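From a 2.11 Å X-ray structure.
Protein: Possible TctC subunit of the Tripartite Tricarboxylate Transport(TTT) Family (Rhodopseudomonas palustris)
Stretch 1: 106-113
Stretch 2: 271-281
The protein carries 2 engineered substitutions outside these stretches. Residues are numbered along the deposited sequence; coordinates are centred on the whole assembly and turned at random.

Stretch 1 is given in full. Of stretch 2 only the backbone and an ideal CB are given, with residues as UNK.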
# COMPACT_ATOMS: atom_id res chain seq x y z
N ALA A 106 -14.35 -2.77 3.84
CA ALA A 106 -13.69 -4.09 3.75
C ALA A 106 -12.16 -3.97 3.67
O ALA A 106 -11.67 -3.22 2.81
CB ALA A 106 -14.23 -4.81 2.55
N LEU A 107 -11.44 -4.74 4.50
CA LEU A 107 -10.03 -5.12 4.23
C LEU A 107 -9.99 -5.92 2.92
O LEU A 107 -10.78 -6.86 2.80
CB LEU A 107 -9.49 -5.97 5.38
CG LEU A 107 -8.03 -6.39 5.23
CD1 LEU A 107 -7.10 -5.19 5.16
CD2 LEU A 107 -7.66 -7.29 6.40
N LEU A 108 -9.15 -5.51 1.98
CA LEU A 108 -8.98 -6.17 0.66
C LEU A 108 -7.83 -7.17 0.71
O LEU A 108 -7.98 -8.28 0.16
CB LEU A 108 -8.68 -5.10 -0.38
CG LEU A 108 -9.78 -4.06 -0.55
CD1 LEU A 108 -9.45 -3.13 -1.71
CD2 LEU A 108 -11.11 -4.76 -0.76
N THR A 109 -6.71 -6.75 1.30
CA THR A 109 -5.47 -7.54 1.41
C THR A 109 -4.53 -6.90 2.43
O THR A 109 -4.79 -5.77 2.91
CB THR A 109 -4.79 -7.68 0.04
OG1 THR A 109 -3.80 -8.71 0.18
CG2 THR A 109 -4.14 -6.40 -0.46
N GLU A 110 -3.50 -7.66 2.76
CA GLU A 110 -2.38 -7.26 3.63
C GLU A 110 -1.16 -7.93 3.02
O GLU A 110 -1.30 -9.07 2.53
CB GLU A 110 -2.62 -7.69 5.08
CG GLU A 110 -1.62 -7.11 6.07
CD GLU A 110 -2.17 -6.94 7.48
OE1 GLU A 110 -3.18 -7.63 7.82
OE2 GLU A 110 -1.61 -6.09 8.24
N MET A 111 -0.04 -7.22 2.98
CA MET A 111 1.20 -7.76 2.40
C MET A 111 2.40 -7.06 3.03
O MET A 111 2.32 -5.89 3.43
CB MET A 111 1.17 -7.53 0.89
CG MET A 111 1.30 -6.07 0.50
SD MET A 111 1.12 -5.88 -1.28
CE MET A 111 -0.66 -5.90 -1.47
N PRO A 112 3.55 -7.75 3.11
CA PRO A 112 4.78 -7.09 3.53
C PRO A 112 5.34 -6.13 2.48
O PRO A 112 4.98 -6.16 1.30
CB PRO A 112 5.73 -8.26 3.80
CG PRO A 112 5.23 -9.34 2.87
CD PRO A 112 3.73 -9.18 2.84
N VAL A 113 6.19 -5.25 2.98
CA VAL A 113 7.00 -4.26 2.25
C VAL A 113 8.44 -4.79 2.20
O VAL A 113 8.91 -5.37 3.23
CB VAL A 113 6.93 -2.91 2.97
CG1 VAL A 113 8.05 -1.97 2.55
CG2 VAL A 113 5.57 -2.27 2.78
N UNK A 271 -4.10 -15.14 -7.68
CA UNK A 271 -3.37 -13.92 -8.16
C UNK A 271 -2.79 -13.18 -6.95
O UNK A 271 -1.57 -12.93 -6.91
CB UNK A 271 -4.29 -12.99 -8.95
N UNK A 272 -3.60 -12.91 -5.93
CA UNK A 272 -3.11 -12.24 -4.70
C UNK A 272 -1.92 -13.03 -4.13
O UNK A 272 -0.86 -12.41 -3.94
CB UNK A 272 -4.22 -12.13 -3.66
N UNK A 273 -2.08 -14.33 -3.87
CA UNK A 273 -1.10 -15.14 -3.10
C UNK A 273 0.16 -15.39 -3.95
O UNK A 273 1.26 -15.44 -3.34
CB UNK A 273 -1.72 -16.47 -2.67
N UNK A 274 0.04 -15.51 -5.28
CA UNK A 274 1.22 -15.65 -6.19
C UNK A 274 2.13 -14.41 -6.13
O UNK A 274 3.32 -14.52 -6.49
CB UNK A 274 0.76 -15.87 -7.63
N UNK A 275 1.59 -13.26 -5.76
CA UNK A 275 2.34 -11.99 -5.73
C UNK A 275 2.68 -11.64 -4.27
O UNK A 275 3.14 -10.52 -4.04
CB UNK A 275 1.54 -10.86 -6.38
N UNK A 276 2.44 -12.56 -3.32
CA UNK A 276 2.94 -12.49 -1.93
C UNK A 276 2.01 -11.75 -0.98
O UNK A 276 2.42 -11.50 0.17
CB UNK A 276 4.31 -11.81 -1.91
N UNK A 277 0.80 -11.40 -1.43
CA UNK A 277 -0.29 -10.76 -0.66
C UNK A 277 -1.13 -11.83 0.04
O UNK A 277 -1.26 -12.94 -0.51
CB UNK A 277 -1.17 -9.91 -1.57
N UNK A 278 -1.72 -11.51 1.20
CA UNK A 278 -2.63 -12.43 1.93
C UNK A 278 -4.07 -12.19 1.48
O UNK A 278 -4.44 -11.03 1.25
CB UNK A 278 -2.51 -12.24 3.44
N UNK A 279 -4.87 -13.25 1.42
CA UNK A 279 -6.35 -13.17 1.32
C UNK A 279 -6.87 -12.94 2.73
O UNK A 279 -6.64 -13.77 3.62
CB UNK A 279 -6.96 -14.43 0.71
N UNK A 280 -7.61 -11.84 3.00
CA UNK A 280 -8.17 -11.64 4.33
C UNK A 280 -8.92 -12.92 4.74
O UNK A 280 -9.68 -13.42 3.95
CB UNK A 280 -9.10 -10.42 4.36
N UNK A 281 -8.66 -13.42 5.94
CA UNK A 281 -9.37 -14.62 6.47
C UNK A 281 -10.82 -14.25 6.77
O UNK A 281 -11.16 -13.08 6.93
CB UNK A 281 -8.69 -15.16 7.73

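Stretch 2 ends a helix, turns, and runs extended past the strand of stretch 1. Position 271 is helical and has nothing of stretch 1 near its CB; the contact sets no rule, and the residue is Arg271.

Position 272, also helical, points its CB toward stretch 1, with Thr109 OG1 5.2 Å from the ideal CB. That gap suits a medium or long apolar side chain, Leu, Ile or Met. The residue is Leu272, chi1 m and chi2 t, whose CD2 comes to 4.2 Å from Thr109 OG1. Its O also accepts the backbone N of 277 at 3.2 Å, which ties the turn to the helix.

Positions 273, 274 and 275 are out of reach, and stretch 1 would tolerate almost anything there. They are Thr273, Asp274 and Leu275.

Position 276 has phi 89° and psi 8°, a left-handed conformation that favours glycine, with Asn or Asp as second choices. The ideal CB would lie 5.5 Å from Pro112 CG, so the backbone, rather than a clash, makes the argument. Gly276 it is, and its O packs 3.8 Å from Pro112 CD.

At 277 the chain is extended and the CB points sideways into close quarters: the ideal CB is 3.4 Å from Thr109 OG1 and 4.0 Å from Met111 CE. A small side chain, Ala, Ser or Gly, fits most readily. Ala277 rests its CB 4.1 Å from Met111 CE, an apolar contact.

Position 278 is fixed mainly through its backbone. The N of 278 donates to Glu110 O at 2.8 Å, nearly straight at 172°, while the O of 278 accepts from Thr109 OG1 at 2.6 Å. Any residue with a free amide could do this, so proline is excluded; the sideways CB, ideally 3.5 Å from Glu110 O, leaves the choice broad, including beta-branched, apolar or polar types. The residue is Leu278, which makes both bonds through its backbone and sets its CB beside Glu110 O.

Position 279 turns its CB away, with no stretch 1 atom within 5.5 Å, and many residues would serve. It is Val279.

Position 280 points toward stretch 1, with phi -51° and psi 131°. Its ideal CB is 4.0 Å from Leu107 CD2, and its N makes no hydrogen bond to stretch 1. A compact apolar residue is wanted, Val or Ala perhaps, and the phi admits Pro. Pro280 has the largest covered area in the contact: its CG meets Leu107 CG at 4.0 Å, and its CD lies 3.1 Å from Leu108 O.

Position 281 points away and is free to be polar; it is Arg281.

Stretch 2 (271-281) RLTDLGALVPR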
# COMPACT_ATOMS: atom_id res chain seq x y z
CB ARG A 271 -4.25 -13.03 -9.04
CG ARG A 271 -4.11 -13.29 -10.54
CD ARG A 271 -5.41 -12.97 -11.27
NE ARG A 271 -5.35 -12.37 -12.60
CZ ARG A 271 -5.18 -11.07 -12.89
NH1 ARG A 271 -5.17 -10.66 -14.15
NH2 ARG A 271 -4.97 -10.17 -11.95
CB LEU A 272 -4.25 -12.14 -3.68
CG LEU A 272 -5.25 -11.01 -3.91
CD1 LEU A 272 -6.39 -11.12 -2.91
CD2 LEU A 272 -4.58 -9.65 -3.81
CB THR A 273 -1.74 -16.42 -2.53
OG1 THR A 273 -2.22 -17.26 -3.58
CG2 THR A 273 -2.88 -16.13 -1.57
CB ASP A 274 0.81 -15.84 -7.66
CG ASP A 274 0.30 -17.23 -8.01
OD1 ASP A 274 0.64 -18.21 -7.28
OD2 ASP A 274 -0.44 -17.32 -9.02
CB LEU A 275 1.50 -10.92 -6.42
CG LEU A 275 1.25 -11.14 -7.92
CD1 LEU A 275 0.29 -10.09 -8.47
CD2 LEU A 275 2.54 -11.09 -8.71
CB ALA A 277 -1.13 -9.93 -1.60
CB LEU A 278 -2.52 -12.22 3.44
CG LEU A 278 -1.12 -12.42 4.04
CD1 LEU A 278 -1.15 -12.17 5.54
CD2 LEU A 278 -0.59 -13.81 3.73
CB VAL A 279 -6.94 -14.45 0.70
CG1 VAL A 279 -8.46 -14.37 0.59
CG2 VAL A 279 -6.30 -14.72 -0.65
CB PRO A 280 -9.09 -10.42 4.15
CG PRO A 280 -8.45 -9.67 3.02
CD PRO A 280 -7.97 -10.76 2.08
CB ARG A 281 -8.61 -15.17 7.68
CG ARG A 281 -7.12 -15.36 7.44
CD ARG A 281 -6.39 -15.96 8.64
NE ARG A 281 -6.54 -15.14 9.83
CZ ARG A 281 -5.83 -14.04 10.10
NH1 ARG A 281 -6.07 -13.36 11.21
NH2 ARG A 281 -4.91 -13.60 9.26
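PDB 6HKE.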